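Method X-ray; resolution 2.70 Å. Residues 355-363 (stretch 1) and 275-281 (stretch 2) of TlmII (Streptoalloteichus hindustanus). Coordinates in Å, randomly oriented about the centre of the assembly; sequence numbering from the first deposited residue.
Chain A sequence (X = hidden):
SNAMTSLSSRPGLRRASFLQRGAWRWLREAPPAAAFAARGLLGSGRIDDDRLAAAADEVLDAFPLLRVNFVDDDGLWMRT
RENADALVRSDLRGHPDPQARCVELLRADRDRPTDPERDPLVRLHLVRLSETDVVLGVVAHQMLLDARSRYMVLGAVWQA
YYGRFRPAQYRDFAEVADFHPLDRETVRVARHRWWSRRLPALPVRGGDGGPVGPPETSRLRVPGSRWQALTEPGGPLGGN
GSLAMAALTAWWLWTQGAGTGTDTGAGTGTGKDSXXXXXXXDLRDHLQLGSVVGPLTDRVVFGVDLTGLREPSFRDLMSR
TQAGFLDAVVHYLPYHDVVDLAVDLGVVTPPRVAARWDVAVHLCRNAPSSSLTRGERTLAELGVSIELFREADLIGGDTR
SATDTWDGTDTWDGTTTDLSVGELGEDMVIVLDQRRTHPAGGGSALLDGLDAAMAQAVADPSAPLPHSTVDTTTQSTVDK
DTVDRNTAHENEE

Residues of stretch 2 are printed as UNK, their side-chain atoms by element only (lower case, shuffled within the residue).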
# COMPACT_ATOMS: atom_id res chain seq x y z
N ALA A 355 17.93 -2.87 -3.80
CA ALA A 355 18.78 -2.49 -4.93
C ALA A 355 18.67 -3.46 -6.10
O ALA A 355 18.85 -3.06 -7.26
CB ALA A 355 20.23 -2.37 -4.48
N ARG A 356 18.38 -4.72 -5.81
CA ARG A 356 18.31 -5.75 -6.84
C ARG A 356 16.89 -5.95 -7.36
O ARG A 356 16.66 -6.75 -8.27
CB ARG A 356 18.87 -7.07 -6.31
CG ARG A 356 20.29 -6.96 -5.75
CD ARG A 356 21.33 -6.76 -6.85
NE ARG A 356 21.90 -8.03 -7.29
CZ ARG A 356 22.99 -8.59 -6.77
NH1 ARG A 356 23.65 -7.99 -5.79
NH2 ARG A 356 23.42 -9.75 -7.24
N TRP A 357 15.94 -5.24 -6.76
CA TRP A 357 14.58 -5.18 -7.27
C TRP A 357 14.03 -3.77 -7.11
O TRP A 357 13.01 -3.55 -6.46
CB TRP A 357 13.67 -6.22 -6.60
CG TRP A 357 13.74 -6.26 -5.09
CD1 TRP A 357 13.10 -5.43 -4.22
CD2 TRP A 357 14.46 -7.21 -4.29
NE1 TRP A 357 13.39 -5.78 -2.92
CE2 TRP A 357 14.22 -6.87 -2.94
CE3 TRP A 357 15.28 -8.30 -4.58
CZ2 TRP A 357 14.78 -7.59 -1.88
CZ3 TRP A 357 15.84 -9.01 -3.53
CH2 TRP A 357 15.59 -8.65 -2.20
N ASP A 358 14.72 -2.81 -7.72
CA ASP A 358 14.49 -1.39 -7.48
C ASP A 358 13.32 -0.77 -8.26
O ASP A 358 13.26 0.44 -8.45
CB ASP A 358 15.77 -0.59 -7.76
CG ASP A 358 16.24 -0.73 -9.18
OD1 ASP A 358 15.76 -1.66 -9.87
OD2 ASP A 358 17.09 0.08 -9.63
N VAL A 359 12.39 -1.61 -8.70
CA VAL A 359 11.16 -1.12 -9.32
C VAL A 359 9.96 -1.58 -8.52
O VAL A 359 9.71 -2.78 -8.38
CB VAL A 359 11.02 -1.60 -10.77
CG1 VAL A 359 9.73 -1.08 -11.37
CG2 VAL A 359 12.22 -1.15 -11.60
N ALA A 360 9.20 -0.63 -7.98
CA ALA A 360 8.04 -0.95 -7.16
C ALA A 360 6.74 -0.53 -7.83
O ALA A 360 6.59 0.62 -8.23
CB ALA A 360 8.16 -0.30 -5.79
N VAL A 361 5.82 -1.48 -7.95
CA VAL A 361 4.49 -1.20 -8.48
C VAL A 361 3.46 -1.51 -7.41
O VAL A 361 3.45 -2.61 -6.86
CB VAL A 361 4.19 -2.05 -9.72
CG1 VAL A 361 2.81 -1.73 -10.25
CG2 VAL A 361 5.25 -1.80 -10.79
N HIS A 362 2.60 -0.55 -7.10
CA HIS A 362 1.66 -0.71 -6.00
C HIS A 362 0.24 -1.07 -6.44
O HIS A 362 -0.02 -1.25 -7.64
CB HIS A 362 1.66 0.55 -5.12
CG HIS A 362 3.02 0.92 -4.61
ND1 HIS A 362 3.67 0.18 -3.65
CD2 HIS A 362 3.85 1.94 -4.93
CE1 HIS A 362 4.85 0.74 -3.39
NE2 HIS A 362 4.98 1.81 -4.16
N LEU A 363 -0.65 -1.19 -5.47
CA LEU A 363 -2.01 -1.68 -5.68
C LEU A 363 -1.99 -3.08 -6.28
O LEU A 363 -1.13 -3.89 -5.94
CB LEU A 363 -2.82 -0.73 -6.58
CG LEU A 363 -4.33 -0.98 -6.57
CD1 LEU A 363 -4.98 -0.28 -5.38
CD2 LEU A 363 -4.97 -0.56 -7.88
N UNK A 275 14.39 -8.54 -15.62
CA UNK A 275 14.20 -7.38 -14.76
C UNK A 275 13.35 -7.74 -13.55
O UNK A 275 12.30 -8.37 -13.69
c UNK A 275 12.26 -4.10 -15.59
c UNK A 275 13.54 -6.25 -15.55
c UNK A 275 14.51 -4.18 -14.50
c UNK A 275 13.23 -4.95 -14.80
N UNK A 276 13.79 -7.35 -12.36
CA UNK A 276 13.08 -7.72 -11.13
C UNK A 276 12.31 -6.57 -10.49
O UNK A 276 12.85 -5.49 -10.27
c UNK A 276 15.46 -11.50 -11.67
c UNK A 276 14.04 -8.35 -10.12
c UNK A 276 14.31 -9.80 -10.41
o UNK A 276 15.01 -13.81 -11.22
c UNK A 276 13.64 -10.80 -9.71
c UNK A 276 13.88 -12.13 -9.98
c UNK A 276 15.21 -10.17 -11.39
c UNK A 276 14.78 -12.48 -10.96
N UNK A 277 11.04 -6.82 -10.20
CA UNK A 277 10.14 -5.80 -9.67
C UNK A 277 9.63 -6.18 -8.29
O UNK A 277 9.89 -7.28 -7.79
c UNK A 277 9.13 -4.88 -11.95
c UNK A 277 7.77 -4.52 -12.53
c UNK A 277 8.95 -5.59 -10.61
c UNK A 277 9.92 -5.71 -12.96
N UNK A 278 8.88 -5.27 -7.68
CA UNK A 278 8.24 -5.54 -6.40
C UNK A 278 6.80 -5.04 -6.42
O UNK A 278 6.53 -3.93 -6.87
o UNK A 278 8.31 -4.96 -4.04
c UNK A 278 9.01 -4.86 -5.26
N UNK A 279 5.88 -5.87 -5.93
CA UNK A 279 4.49 -5.46 -5.81
C UNK A 279 3.86 -6.05 -4.56
O UNK A 279 4.39 -7.00 -3.99
c UNK A 279 3.55 -7.39 -7.13
o UNK A 279 2.36 -5.30 -6.99
c UNK A 279 3.67 -5.88 -7.05
N UNK A 280 2.74 -5.49 -4.13
CA UNK A 280 2.06 -5.98 -2.94
C UNK A 280 1.05 -7.08 -3.26
O UNK A 280 0.59 -7.21 -4.39
c UNK A 280 2.43 -2.55 -2.16
o UNK A 280 3.56 -2.09 -2.39
c UNK A 280 1.37 -4.84 -2.19
c UNK A 280 2.33 -3.90 -1.48
o UNK A 280 1.37 -1.96 -2.45
N UNK A 281 0.73 -7.88 -2.24
CA UNK A 281 -0.26 -8.94 -2.37
C UNK A 281 -1.13 -8.97 -1.12
O UNK A 281 -0.62 -8.98 -0.00
c UNK A 281 0.41 -10.32 -2.55
c UNK A 281 -0.58 -11.44 -2.26
c UNK A 281 0.97 -10.45 -3.95

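Position 275 carries four carbons, forked at the second, and none comes within 4.5 Å of stretch 1; the fork identifies leucine. Leu275 is buried, and its apolar side chain suits a place shielded from solvent.

Position 276 has one carbon followed by a six-carbon ring bearing a single oxygen, its CB 3.6 Å from Arg356 O and 4.1 Å from Trp357 CB: the pattern of tyrosine. The start of the Tyr276 ring stays near Arg356 O, which lies oblique to it, while the far end, with the hydroxyl, leads away. Tyr276 O receives a CA-H...O contact from Trp357 CA at 3.5 Å.

At position 277 there are again four carbons forked at the second, without a heteroatom, and they touch the side chains of Val359 and Val361: leucine. Leu277 shares a face of the sheet with both, CG lying 3.9 Å from Val359 CG1 and CD2 4.1 Å from Val361 CG2. A branched, wholly apolar side chain suits this buried patch beside two valines.

Position 278 shows one carbon and one oxygen, its CB 4.3 Å from Trp357 CD1 and oblique to the indole, hence serine. Ser278 lies on the other face, paired with Ala360; both partners are small. The backbone does the main work: Ser278 N donates to Val359 O at 2.7 Å, and Ser278 O accepts from Val361 N at 2.8 Å in a nearly straight bond.

Position 279 has one carbon carrying an oxygen and a carbon, the oxygen 2.9 Å from Val361 O: threonine. The hydroxyl of Thr279 donates to that carbonyl, the strand's last. Thr279 CA also makes a CA-H...O contact with Val361 O, at 3.2 Å.

Position 280 has three carbons in a chain, the third carrying two oxygens, one of them 2.6 Å from His362 ND1: glutamate. The CA-to-CB bond of Glu280 points sideways, but the end of its long chain comes nearer and brings the carboxylate to the edge of the His362 ring, where ND1 donates to OE2.

Position 281 has one carbon carrying two others, with no contact within 4.5 Å of stretch 1, so it is valine. Val281 points away, its branched CB well suited to a strand.

The contact works as a short parallel pairing, its axes inclined by 32° and 567 Å² buried in all. Ser278 bonds to Val359 and Val361 through its backbone, Leu277 packs with those valines on one face, and Thr279 and Glu280 add side-chain hydrogen bonds towards the end of the pairing.

Stretch 2 275-281: LYLSTEV
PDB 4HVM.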